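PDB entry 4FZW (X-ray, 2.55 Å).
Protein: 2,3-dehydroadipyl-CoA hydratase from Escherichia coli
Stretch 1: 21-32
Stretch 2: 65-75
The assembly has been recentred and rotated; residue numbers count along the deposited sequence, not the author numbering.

Stretch 1 (21-32) NRPAARNALNNA
Stretch 2, residues 65-75: GADLNEMAEKD

Segments far apart in sequence are often joined by one short backbone contact, with polar side chains adding contacts beyond it, and residues 21-32 and 65-75 of 2,3-dehydroadipyl-CoA hydratase illustrate the pattern. The first stretch is largely irregular. Its Ala25 to Ala28 segment forms a type I' turn, with Arg26 (phi/psi 55/29) and Asn27 (66/23) both left-handed and Ala28 N bonded to Ala25 O at 2.9 Å. The chain then extends through Ala28 (-51/138), Leu29 (-76/103) and Asn30 (-72/157), the last in the N-cap position, before a helix begins at Asn31. In the second stretch, Gly65 (85/-149), Ala66 (-135/168) and Asp67 (-60/115) are extended and lead into a weakly bonded helix at about residues 68 to 72.

The extended segments meet in a single beta bridge between Leu29 and Ala66, whose CA atoms lie 4.4 Å apart. The register continues in the same direction, Asn30 beside Asp67 (CA to CA 5.6 Å) and Asn31 beside Glu70 (7.8 Å). Leu29 N donates to Gly65 O at 3.0 Å, almost linearly at 175°. Gly65 suits its place because a CB at its backbone angles would jam against the preceding carbonyl oxygen.

Apolar side chains line the bridge. Ala28 points its CB toward the second stretch, 4.0 Å from Ala66 C. Leu29, buried with chi1 m and chi2 t, points sideways, and its CB lies 4.5 Å from Ala66 CB in a modest apolar contact. The stretches bury 373 Å², summed over both sides.

Charged groups lie beyond the bridge, on the side toward which both chains run. Arg22 (chi1 m, chi2 t, chi3 p) points toward the second stretch, and its NH1 donates to Ala28 O at 2.8 Å. The same NH1 forms a salt bridge with Asp67 OD1 at 3.5 Å, the carboxylate oxygen lying at the guanidinium edge, near its plane. Asp67 starts sideways (chi1 -114°), but its end comes nearer. The base of the loop is secured by Arg22 N donating to Asn27 OD1 at 2.7 Å (Asn27 chi1 m).

Glu70 points toward the first stretch with chi1 m, chi2 t and chi3 -2°. This reach lets its OE1 accept from Asn31 N at 3.1 Å and 146°, so an acidic side chain serves a backbone amide in the helix's first turn. Lys74 points toward the first stretch and is extended through chi3 (m, t, t; chi4 134°), its NZ making a weak 3.3 Å bond to Glu70 O.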

# COMPACT_ATOMS: atom_id res chain seq x y z
N ASN B 21 -24.48 8.63 28.52
CA ASN B 21 -25.57 9.10 29.36
C ASN B 21 -25.71 10.62 29.39
O ASN B 21 -25.47 11.26 30.42
CB ASN B 21 -25.37 8.55 30.77
CG ASN B 21 -26.53 8.87 31.68
OD1 ASN B 21 -27.64 8.37 31.48
ND2 ASN B 21 -26.28 9.68 32.69
N ARG B 22 -26.06 11.20 28.24
CA ARG B 22 -26.43 12.60 28.14
C ARG B 22 -27.79 12.68 27.47
O ARG B 22 -27.91 13.18 26.35
CB ARG B 22 -25.43 13.38 27.30
CG ARG B 22 -24.04 13.44 27.85
CD ARG B 22 -23.19 14.36 27.00
NE ARG B 22 -23.70 15.72 26.99
CZ ARG B 22 -23.57 16.56 25.97
NH1 ARG B 22 -22.97 16.18 24.86
NH2 ARG B 22 -24.05 17.79 26.06
N PRO B 23 -28.83 12.18 28.16
CA PRO B 23 -30.19 12.02 27.63
C PRO B 23 -30.69 13.31 26.99
O PRO B 23 -31.18 13.31 25.87
CB PRO B 23 -31.01 11.70 28.87
CG PRO B 23 -30.02 11.19 29.87
CD PRO B 23 -28.78 11.96 29.61
N ALA B 24 -30.55 14.42 27.72
CA ALA B 24 -31.00 15.72 27.25
C ALA B 24 -30.35 16.10 25.93
O ALA B 24 -30.99 16.72 25.07
CB ALA B 24 -30.70 16.80 28.30
N ALA B 25 -29.08 15.73 25.78
CA ALA B 25 -28.31 16.08 24.59
C ALA B 25 -28.22 14.94 23.58
O ALA B 25 -27.33 14.90 22.73
CB ALA B 25 -26.93 16.57 24.97
N ARG B 26 -29.16 14.01 23.70
CA ARG B 26 -29.26 12.86 22.80
C ARG B 26 -27.96 12.06 22.73
O ARG B 26 -27.67 11.44 21.70
CB ARG B 26 -29.65 13.30 21.40
CG ARG B 26 -31.00 14.00 21.31
CD ARG B 26 -31.19 14.57 19.92
NE ARG B 26 -32.37 15.42 19.83
CZ ARG B 26 -32.64 16.21 18.79
NH1 ARG B 26 -31.81 16.26 17.77
NH2 ARG B 26 -33.74 16.95 18.79
N ASN B 27 -27.19 12.07 23.83
CA ASN B 27 -25.93 11.35 23.91
C ASN B 27 -24.86 11.89 22.96
O ASN B 27 -23.91 11.19 22.61
CB ASN B 27 -26.15 9.85 23.70
CG ASN B 27 -26.56 9.15 24.98
OD1 ASN B 27 -26.58 9.76 26.05
ND2 ASN B 27 -26.88 7.88 24.88
N ALA B 28 -25.01 13.16 22.56
CA ALA B 28 -24.00 13.81 21.73
C ALA B 28 -22.62 13.65 22.35
O ALA B 28 -22.45 13.77 23.56
CB ALA B 28 -24.32 15.29 21.55
N LEU B 29 -21.63 13.38 21.50
CA LEU B 29 -20.26 13.19 21.97
C LEU B 29 -19.62 14.52 22.30
O LEU B 29 -19.24 15.27 21.43
CB LEU B 29 -19.42 12.44 20.93
CG LEU B 29 -19.86 10.99 20.76
CD1 LEU B 29 -19.03 10.32 19.69
CD2 LEU B 29 -19.71 10.27 22.08
N ASN B 30 -19.54 14.80 23.59
CA ASN B 30 -18.78 15.95 24.07
C ASN B 30 -17.28 15.73 23.94
O ASN B 30 -16.79 14.60 23.92
CB ASN B 30 -19.09 16.23 25.54
CG ASN B 30 -20.07 17.35 25.73
OD1 ASN B 30 -20.42 18.04 24.77
ND2 ASN B 30 -20.49 17.57 26.97
N ASN B 31 -16.55 16.83 23.90
CA ASN B 31 -15.13 16.79 24.10
C ASN B 31 -14.80 16.08 25.41
O ASN B 31 -13.99 15.15 25.46
CB ASN B 31 -14.58 18.20 24.14
CG ASN B 31 -13.40 18.40 23.23
OD1 ASN B 31 -12.52 17.54 23.12
ND2 ASN B 31 -13.36 19.55 22.56
N ALA B 32 -15.45 16.52 26.48
CA ALA B 32 -15.26 15.91 27.78
C ALA B 32 -15.68 14.45 27.75
O ALA B 32 -14.98 13.61 28.30
CB ALA B 32 -16.01 16.66 28.84
N GLY B 65 -24.69 12.38 17.04
CA GLY B 65 -23.73 13.39 16.63
C GLY B 65 -22.75 13.82 17.70
O GLY B 65 -22.37 13.05 18.58
N ALA B 66 -22.33 15.08 17.60
CA ALA B 66 -21.42 15.69 18.58
C ALA B 66 -21.93 17.08 18.94
O ALA B 66 -22.83 17.62 18.30
CB ALA B 66 -20.02 15.78 18.01
N ASP B 67 -21.35 17.67 19.99
CA ASP B 67 -21.71 19.03 20.35
C ASP B 67 -21.41 19.97 19.20
O ASP B 67 -20.25 20.16 18.81
CB ASP B 67 -20.97 19.48 21.61
CG ASP B 67 -21.90 19.70 22.78
OD1 ASP B 67 -22.97 19.04 22.85
OD2 ASP B 67 -21.57 20.55 23.64
N LEU B 68 -22.47 20.56 18.64
CA LEU B 68 -22.35 21.39 17.44
C LEU B 68 -21.59 22.69 17.69
O LEU B 68 -20.90 23.19 16.79
CB LEU B 68 -23.74 21.68 16.86
CG LEU B 68 -23.76 22.20 15.42
CD1 LEU B 68 -22.86 21.35 14.53
CD2 LEU B 68 -25.18 22.22 14.89
N ASN B 69 -21.72 23.24 18.90
CA ASN B 69 -21.05 24.48 19.28
C ASN B 69 -19.55 24.29 19.31
O ASN B 69 -18.80 25.11 18.78
CB ASN B 69 -21.52 24.96 20.66
CG ASN B 69 -23.03 24.94 20.82
OD1 ASN B 69 -23.69 23.94 20.53
ND2 ASN B 69 -23.58 26.05 21.29
N GLU B 70 -19.11 23.19 19.93
CA GLU B 70 -17.69 22.88 20.02
C GLU B 70 -16.98 22.79 18.66
O GLU B 70 -15.79 23.06 18.58
CB GLU B 70 -17.46 21.61 20.84
CG GLU B 70 -17.71 21.76 22.34
CD GLU B 70 -17.45 20.47 23.10
OE1 GLU B 70 -17.10 19.47 22.44
OE2 GLU B 70 -17.58 20.45 24.35
N MET B 71 -17.70 22.41 17.60
CA MET B 71 -17.06 22.35 16.28
C MET B 71 -17.25 23.60 15.45
O MET B 71 -16.67 23.70 14.38
CB MET B 71 -17.44 21.07 15.48
CG MET B 71 -18.61 21.07 14.47
SD MET B 71 -18.07 21.31 12.71
CE MET B 71 -19.75 21.79 12.10
N ALA B 72 -18.05 24.54 15.94
CA ALA B 72 -18.24 25.84 15.28
C ALA B 72 -17.19 26.88 15.70
O ALA B 72 -16.56 27.53 14.86
CB ALA B 72 -19.65 26.37 15.52
N GLU B 73 -17.03 27.05 17.02
CA GLU B 73 -16.08 28.01 17.56
C GLU B 73 -14.64 27.67 17.18
O GLU B 73 -13.69 28.30 17.65
CB GLU B 73 -16.22 28.14 19.08
CG GLU B 73 -16.02 26.85 19.86
CD GLU B 73 -16.46 26.97 21.32
OE1 GLU B 73 -16.08 26.11 22.13
OE2 GLU B 73 -17.18 27.94 21.63
N LYS B 74 -14.49 26.67 16.32
CA LYS B 74 -13.20 26.33 15.75
C LYS B 74 -13.11 26.86 14.32
O LYS B 74 -13.97 26.58 13.48
CB LYS B 74 -12.95 24.82 15.80
CG LYS B 74 -12.83 24.27 17.21
CD LYS B 74 -12.52 22.79 17.20
CE LYS B 74 -12.55 22.22 18.61
NZ LYS B 74 -13.31 20.94 18.72
N ASP B 75 -12.08 27.65 14.06
CA ASP B 75 -11.88 28.24 12.75
C ASP B 75 -10.79 27.46 12.02
O ASP B 75 -10.28 26.48 12.55
CB ASP B 75 -11.51 29.72 12.88
CG ASP B 75 -12.61 30.54 13.53
OD1 ASP B 75 -13.79 30.14 13.44
OD2 ASP B 75 -12.29 31.60 14.12